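Local atomic coordinates of tail fiber protein (PDB entry 5W5P), a protein that probably recognises, and may depolymerise, the capsular polysaccharide of Acinetobacter baumannii as the trimeric tailspike of phage AM24. Residues 71-82 with 95-103. Numbering follows the deposited sequence.
Sequences GLFYADTSDTTS and GTRWKRKWN
Strands 71-75 and 97-100 are the two central, antiparallel strands of a four-stranded sheet ahead of the tailspike's parallel beta-helix. Y74 and K99 form the hydrogen-bonded pair, Y74 N to K99 O at 3.0 Å and K99 N to Y74 O at 3.1 Å; K101 N to L72 O and D76 N to R97 O extend the ladder.

F73, A75, W98 and R100 share the face turned to L45 and P50. The methyl CB of A75 sits over the six-membered ring of W98 in a CH-pi contact, 3.9 Å from its centroid. CZ of F73 lies over one face of the R100 guanidinium, off its centre, with the planes 63° apart; R100 hydrogen-bonds instead to the carbonyls of G69, G70 and G87.

On the other face the extended K99 chain runs past the Y74 ring and delivers NZ between two carboxylates, 2.6 Å from both D76 OD2 and D79 OD2, on the anti side of each. The other oxygen, D79 OD1, accepts T81 N (an Asx turn) and S82 N, together an Asx motif. R97, bent at chi2 (84°), directs NE in plane onto a lone pair of S82 O at 2.7 Å. The shared ammonium probably offsets only part of the two carboxylates' charge, the nearby R97 guanidinium may ease the rest, and the K99 and R97 bonds tie the 76-82 loop to strand 97-100.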
loop_
_atom_site.group_PDB
_atom_site.type_symbol
_atom_site.label_atom_id
_atom_site.label_comp_id
_atom_site.label_asym_id
_atom_site.label_seq_id
_atom_site.Cartn_x
_atom_site.Cartn_y
_atom_site.Cartn_z
ATOM N N GLY A 71 20.497 18.627 37.145
ATOM C CA GLY A 71 19.106 18.339 37.423
ATOM C C GLY A 71 18.819 18.458 38.908
ATOM O O GLY A 71 19.666 18.876 39.695
ATOM N N LEU A 72 17.597 18.073 39.265
ATOM C CA LEU A 72 17.142 18.111 40.647
ATOM C C LEU A 72 17.427 16.782 41.334
ATOM O O LEU A 72 17.256 15.713 40.742
ATOM C CB LEU A 72 15.643 18.415 40.715
ATOM C CG LEU A 72 15.154 19.766 40.190
ATOM C CD1 LEU A 72 13.677 19.685 39.841
ATOM C CD2 LEU A 72 15.405 20.876 41.211
ATOM N N PHE A 73 17.857 16.859 42.592
ATOM C CA PHE A 73 18.138 15.691 43.414
ATOM C C PHE A 73 17.481 15.881 44.775
ATOM O O PHE A 73 17.574 16.963 45.365
ATOM C CB PHE A 73 19.649 15.475 43.577
ATOM C CG PHE A 73 20.339 15.026 42.318
ATOM C CD1 PHE A 73 20.777 15.950 41.381
ATOM C CD2 PHE A 73 20.545 13.676 42.069
ATOM C CE1 PHE A 73 21.408 15.537 40.220
ATOM C CE2 PHE A 73 21.175 13.259 40.909
ATOM C CZ PHE A 73 21.607 14.191 39.986
ATOM N N TYR A 74 16.816 14.842 45.271
ATOM C CA TYR A 74 16.193 14.883 46.585
ATOM C C TYR A 74 16.876 13.891 47.515
ATOM O O TYR A 74 17.281 12.803 47.094
ATOM C CB TYR A 74 14.685 14.600 46.510
ATOM C CG TYR A 74 14.305 13.148 46.341
ATOM C CD1 TYR A 74 14.311 12.552 45.080
ATOM C CD2 TYR A 74 13.916 12.378 47.431
ATOM C CE1 TYR A 74 13.953 11.225 44.908
ATOM C CE2 TYR A 74 13.559 11.053 47.275
ATOM C CZ TYR A 74 13.578 10.479 46.009
ATOM O OH TYR A 74 13.220 9.157 45.847
ATOM N N ALA A 75 17.015 14.284 48.778
ATOM C CA ALA A 75 17.671 13.452 49.785
ATOM C C ALA A 75 16.672 12.413 50.275
ATOM O O ALA A 75 15.765 12.720 51.049
ATOM C CB ALA A 75 18.199 14.306 50.932
ATOM N N ASP A 76 16.837 11.175 49.815
ATOM C CA ASP A 76 15.975 10.065 50.220
ATOM C C ASP A 76 16.443 9.574 51.584
ATOM O O ASP A 76 17.342 8.735 51.696
ATOM C CB ASP A 76 16.007 8.955 49.177
ATOM C CG ASP A 76 14.913 7.932 49.382
ATOM O OD1 ASP A 76 14.124 8.082 50.338
ATOM O OD2 ASP A 76 14.843 6.972 48.587
ATOM N N THR A 77 15.818 10.108 52.639
ATOM C CA THR A 77 16.222 9.778 54.004
ATOM C C THR A 77 15.951 8.321 54.358
ATOM O O THR A 77 16.608 7.784 55.256
ATOM C CB THR A 77 15.511 10.693 55.009
ATOM O OG1 THR A 77 15.416 12.020 54.476
ATOM C CG2 THR A 77 16.277 10.739 56.320
ATOM N N SER A 78 15.011 7.671 53.668
ATOM C CA SER A 78 14.700 6.273 53.937
ATOM C C SER A 78 15.729 5.311 53.352
ATOM O O SER A 78 15.764 4.144 53.761
ATOM C CB SER A 78 13.312 5.931 53.389
ATOM O OG SER A 78 13.254 6.099 51.980
ATOM N N ASP A 79 16.558 5.764 52.413
ATOM C CA ASP A 79 17.535 4.914 51.743
ATOM C C ASP A 79 18.910 5.121 52.367
ATOM O O ASP A 79 19.467 6.224 52.310
ATOM C CB ASP A 79 17.583 5.204 50.242
ATOM C CG ASP A 79 18.251 4.089 49.449
ATOM O OD1 ASP A 79 19.151 3.408 49.996
ATOM O OD2 ASP A 79 17.885 3.902 48.268
ATOM N N THR A 80 19.459 4.052 52.943
ATOM C CA THR A 80 20.795 4.065 53.523
ATOM C C THR A 80 21.692 2.986 52.929
ATOM O O THR A 80 22.771 2.725 53.473
ATOM C CB THR A 80 20.717 3.887 55.043
ATOM O OG1 THR A 80 19.818 2.813 55.349
ATOM C CG2 THR A 80 20.217 5.164 55.705
ATOM N N THR A 81 21.273 2.346 51.838
ATOM C CA THR A 81 21.999 1.210 51.286
ATOM C C THR A 81 22.273 1.301 49.793
ATOM O O THR A 81 23.196 0.624 49.324
ATOM C CB THR A 81 21.238 -0.096 51.564
ATOM O OG1 THR A 81 19.849 0.084 51.256
ATOM C CG2 THR A 81 21.375 -0.492 53.027
ATOM N N SER A 82 21.524 2.102 49.035
ATOM C CA SER A 82 21.704 2.153 47.589
ATOM C C SER A 82 23.106 2.629 47.230
ATOM O O SER A 82 23.668 3.515 47.882
ATOM C CB SER A 82 20.663 3.077 46.954
ATOM O OG SER A 82 19.377 2.484 46.965
ATOM N N GLY A 95 26.739 9.954 53.696
ATOM C CA GLY A 95 25.909 8.789 53.479
ATOM C C GLY A 95 24.547 9.074 52.879
ATOM O O GLY A 95 23.797 8.126 52.615
ATOM N N THR A 96 24.207 10.343 52.659
ATOM C CA THR A 96 22.914 10.694 52.090
ATOM C C THR A 96 22.800 10.169 50.665
ATOM O O THR A 96 23.674 10.418 49.827
ATOM C CB THR A 96 22.720 12.209 52.102
ATOM O OG1 THR A 96 22.631 12.675 53.456
ATOM C CG2 THR A 96 21.452 12.586 51.359
ATOM N N ARG A 97 21.717 9.442 50.392
ATOM C CA ARG A 97 21.421 8.972 49.042
ATOM C C ARG A 97 20.614 10.047 48.329
ATOM O O ARG A 97 19.425 10.230 48.600
ATOM C CB ARG A 97 20.675 7.644 49.076
ATOM C CG ARG A 97 21.587 6.446 48.914
ATOM C CD ARG A 97 22.196 6.054 50.254
ATOM N NE ARG A 97 23.204 5.007 50.116
ATOM C CZ ARG A 97 24.173 4.785 50.996
ATOM N NH1 ARG A 97 24.274 5.541 52.081
ATOM N NH2 ARG A 97 25.040 3.805 50.788
ATOM N N TRP A 98 21.274 10.765 47.422
ATOM C CA TRP A 98 20.617 11.728 46.549
ATOM C C TRP A 98 20.118 11.015 45.296
ATOM O O TRP A 98 20.875 10.296 44.636
ATOM C CB TRP A 98 21.581 12.857 46.171
ATOM C CG TRP A 98 22.020 13.715 47.338
ATOM C CD1 TRP A 98 23.163 13.582 48.073
ATOM C CD2 TRP A 98 21.319 14.837 47.892
ATOM N NE1 TRP A 98 23.212 14.544 49.050
ATOM C CE2 TRP A 98 22.093 15.330 48.957
ATOM C CE3 TRP A 98 20.113 15.473 47.586
ATOM C CZ2 TRP A 98 21.701 16.428 49.720
ATOM C CZ3 TRP A 98 19.725 16.564 48.348
ATOM C CH2 TRP A 98 20.514 17.027 49.399
ATOM N N LYS A 99 18.845 11.212 44.970
ATOM C CA LYS A 99 18.231 10.582 43.808
ATOM C C LYS A 99 17.681 11.646 42.873
ATOM O O LYS A 99 16.988 12.571 43.306
ATOM C CB LYS A 99 17.123 9.604 44.221
ATOM C CG LYS A 99 17.580 8.651 45.293
ATOM C CD LYS A 99 16.554 7.607 45.674
ATOM C CE LYS A 99 17.266 6.376 46.228
ATOM N NZ LYS A 99 16.338 5.561 47.055
ATOM N N ARG A 100 17.996 11.507 41.593
ATOM C CA ARG A 100 17.544 12.459 40.589
ATOM C C ARG A 100 16.034 12.372 40.421
ATOM O O ARG A 100 15.454 11.282 40.402
ATOM C CB ARG A 100 18.245 12.188 39.253
ATOM C CG ARG A 100 17.829 13.096 38.113
ATOM C CD ARG A 100 18.417 12.614 36.787
ATOM N NE ARG A 100 19.878 12.571 36.807
ATOM C CZ ARG A 100 20.657 13.601 36.494
ATOM N NH1 ARG A 100 20.114 14.756 36.140
ATOM N NH2 ARG A 100 21.975 13.476 36.529
ATOM N N LYS A 101 15.398 13.534 40.315
ATOM C CA LYS A 101 13.972 13.619 40.019
ATOM C C LYS A 101 13.809 13.561 38.507
ATOM O O LYS A 101 14.238 14.475 37.797
ATOM C CB LYS A 101 13.374 14.905 40.584
ATOM C CG LYS A 101 13.584 15.106 42.083
ATOM C CD LYS A 101 12.305 14.835 42.859
ATOM C CE LYS A 101 12.167 15.777 44.045
ATOM N NZ LYS A 101 10.860 15.589 44.729
ATOM N N TRP A 102 13.201 12.483 38.012
ATOM C CA TRP A 102 12.947 12.340 36.584
ATOM C C TRP A 102 11.796 11.364 36.380
ATOM O O TRP A 102 11.755 10.306 37.016
ATOM C CB TRP A 102 14.204 11.863 35.841
ATOM C CG TRP A 102 14.684 10.486 36.221
ATOM C CD1 TRP A 102 15.326 10.131 37.371
ATOM C CD2 TRP A 102 14.572 9.289 35.443
ATOM N NE1 TRP A 102 15.614 8.787 37.359
ATOM C CE2 TRP A 102 15.161 8.248 36.187
ATOM C CE3 TRP A 102 14.030 8.996 34.189
ATOM C CZ2 TRP A 102 15.225 6.938 35.720
ATOM C CZ3 TRP A 102 14.090 7.691 33.730
ATOM C CH2 TRP A 102 14.685 6.681 34.494
ATOM N N ASN A 103 10.862 11.728 35.502
ATOM C CA ASN A 103 9.743 10.867 35.149
ATOM C C ASN A 103 9.654 10.645 33.646
ATOM O O ASN A 103 8.642 10.127 33.158
ATOM C CB ASN A 103 8.425 11.444 35.674
ATOM C CG ASN A 103 8.209 12.886 35.260
ATOM O OD1 ASN A 103 8.757 13.350 34.261
ATOM N ND2 ASN A 103 7.401 13.604 36.029
HETATM O O HOH W 1 16.028 16.947 37.178
#